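PDB 1P2X: Ras GTPase-activating-like protein from Schizosaccharomyces pombe, which helps build the contractile F-actin ring at the division site, binding actin filaments through the calponin-homology domain described here. Local coordinates for residues V105-H110 against P154-L159. Numbering follows the deposited sequence.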
# COMPACT_ATOMS: atom_id res chain seq x y z
N VAL A 105 -3.68 -1.41 -4.12
CA VAL A 105 -3.20 -0.27 -3.35
C VAL A 105 -1.70 -0.45 -3.13
O VAL A 105 -0.91 0.46 -3.37
CB VAL A 105 -3.92 -0.17 -1.99
CG1 VAL A 105 -3.26 0.87 -1.11
CG2 VAL A 105 -5.39 0.18 -2.21
N ILE A 106 -1.32 -1.65 -2.69
CA ILE A 106 0.08 -1.98 -2.46
C ILE A 106 0.86 -1.79 -3.75
O ILE A 106 1.99 -1.32 -3.75
CB ILE A 106 0.22 -3.44 -1.97
CG1 ILE A 106 -0.56 -3.64 -0.66
CG2 ILE A 106 1.67 -3.81 -1.78
CD1 ILE A 106 -0.23 -2.60 0.42
N TYR A 107 0.24 -2.19 -4.86
CA TYR A 107 0.84 -2.05 -6.19
C TYR A 107 1.04 -0.57 -6.51
O TYR A 107 2.09 -0.16 -6.96
CB TYR A 107 -0.09 -2.69 -7.23
CG TYR A 107 0.38 -2.57 -8.67
CD1 TYR A 107 1.59 -3.13 -9.09
CD2 TYR A 107 -0.40 -1.91 -9.62
CE1 TYR A 107 2.00 -3.03 -10.42
CE2 TYR A 107 0.01 -1.80 -10.94
CZ TYR A 107 1.20 -2.36 -11.33
OH TYR A 107 1.61 -2.22 -12.63
N CYS A 108 0.01 0.22 -6.25
CA CYS A 108 0.09 1.65 -6.50
C CYS A 108 1.23 2.25 -5.69
O CYS A 108 2.00 3.08 -6.20
CB CYS A 108 -1.24 2.32 -6.15
SG CYS A 108 -1.21 4.13 -6.30
N ILE A 109 1.37 1.83 -4.43
CA ILE A 109 2.43 2.35 -3.57
C ILE A 109 3.84 2.04 -4.10
O ILE A 109 4.75 2.86 -3.98
CB ILE A 109 2.28 1.80 -2.14
CG1 ILE A 109 1.04 2.42 -1.48
CG2 ILE A 109 3.55 2.09 -1.33
CD1 ILE A 109 0.72 1.88 -0.12
N HIS A 110 4.02 0.84 -4.66
CA HIS A 110 5.31 0.46 -5.21
C HIS A 110 5.64 1.36 -6.42
O HIS A 110 6.75 1.89 -6.53
CB HIS A 110 5.31 -1.01 -5.66
CG HIS A 110 5.57 -1.99 -4.55
ND1 HIS A 110 6.63 -2.88 -4.58
CD2 HIS A 110 4.88 -2.27 -3.42
CE1 HIS A 110 6.58 -3.66 -3.51
NE2 HIS A 110 5.53 -3.31 -2.79
N PRO A 154 -1.54 -7.98 -8.84
CA PRO A 154 -0.92 -7.11 -9.85
C PRO A 154 0.49 -7.53 -10.26
O PRO A 154 1.12 -8.38 -9.63
CB PRO A 154 -0.94 -5.74 -9.19
CG PRO A 154 -0.83 -6.05 -7.75
CD PRO A 154 -1.74 -7.25 -7.58
N ASN A 155 1.00 -6.93 -11.32
CA ASN A 155 2.32 -7.27 -11.82
C ASN A 155 3.47 -6.48 -11.18
O ASN A 155 4.05 -5.59 -11.81
CB ASN A 155 2.36 -7.09 -13.35
CG ASN A 155 3.55 -7.77 -13.98
OD1 ASN A 155 4.50 -8.13 -13.30
ND2 ASN A 155 3.50 -7.94 -15.31
N PHE A 156 3.81 -6.80 -9.92
CA PHE A 156 4.91 -6.14 -9.22
C PHE A 156 6.24 -6.36 -9.92
O PHE A 156 7.10 -5.48 -9.93
CB PHE A 156 5.07 -6.67 -7.79
CG PHE A 156 3.91 -6.37 -6.89
CD1 PHE A 156 2.91 -7.31 -6.69
CD2 PHE A 156 3.83 -5.14 -6.24
CE1 PHE A 156 1.83 -7.05 -5.86
CE2 PHE A 156 2.76 -4.86 -5.39
CZ PHE A 156 1.75 -5.81 -5.20
N LYS A 157 6.41 -7.55 -10.49
CA LYS A 157 7.67 -7.93 -11.12
C LYS A 157 8.06 -7.05 -12.32
O LYS A 157 9.24 -6.87 -12.59
CB LYS A 157 7.62 -9.40 -11.54
CG LYS A 157 8.97 -10.02 -11.79
CD LYS A 157 8.85 -11.49 -12.21
CE LYS A 157 8.15 -12.33 -11.15
NZ LYS A 157 8.11 -13.78 -11.51
N ALA A 158 7.07 -6.51 -13.02
CA ALA A 158 7.31 -5.68 -14.19
C ALA A 158 7.60 -4.23 -13.84
O ALA A 158 7.68 -3.38 -14.72
CB ALA A 158 6.11 -5.75 -15.14
N LEU A 159 7.73 -3.93 -12.55
CA LEU A 159 8.03 -2.56 -12.14
C LEU A 159 9.53 -2.34 -12.22
O LEU A 159 10.31 -3.02 -11.54
CB LEU A 159 7.55 -2.30 -10.71
CG LEU A 159 6.05 -2.33 -10.40
CD1 LEU A 159 5.84 -2.09 -8.90
CD2 LEU A 159 5.31 -1.28 -11.21
O HOH W 1 3.60 -3.38 -13.85
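An aromatic cluster of Tyr107, His110 and Phe156 fastens the C-terminal tail of this construct to helix 102-117 of the calponin-homology domain. Phe156 sits in the middle of it. Its CD2-CE2 edge points at a face of His110 in an edge-to-face pair, with Phe156 CD2 over the ring centre, 3.9 Å above the imidazole plane. Tyr107 in turn directs the edge of its ring toward a face of Phe156, the two planes at 85°. A flat phenyl suits this place because Phe156 CE2 also comes within 3.5 Å of Tyr107 CA, the rim of the ring meeting the helix backbone, while Ile106 CG2 packs obliquely on the same atom. The CH domain is an all-helical bundle, and His110 ties this cluster to helix 2-23 by hydrogen bonding through NE2 to Arg12 O. Tyr107 CG stands anti to the backbone N (chi1 178°), and one face of its ring is covered by Pro154, whose constrained ring presents CB in a CH-pi contact 3.8 Å from the centroid of the Tyr107 ring. At the far end Tyr107 OH meets a water at 2.6 Å, and that water donates to Asn155 O. An alanine in place of Tyr107 would probably strip Pro154 and Leu159 CD2 of their aromatic partner and break this water bridge. The two methyls of Leu159 divide between two residues, CD2 lying 3.8 Å from Tyr107 CE1 and CD1 3.5 Å from His110 CB.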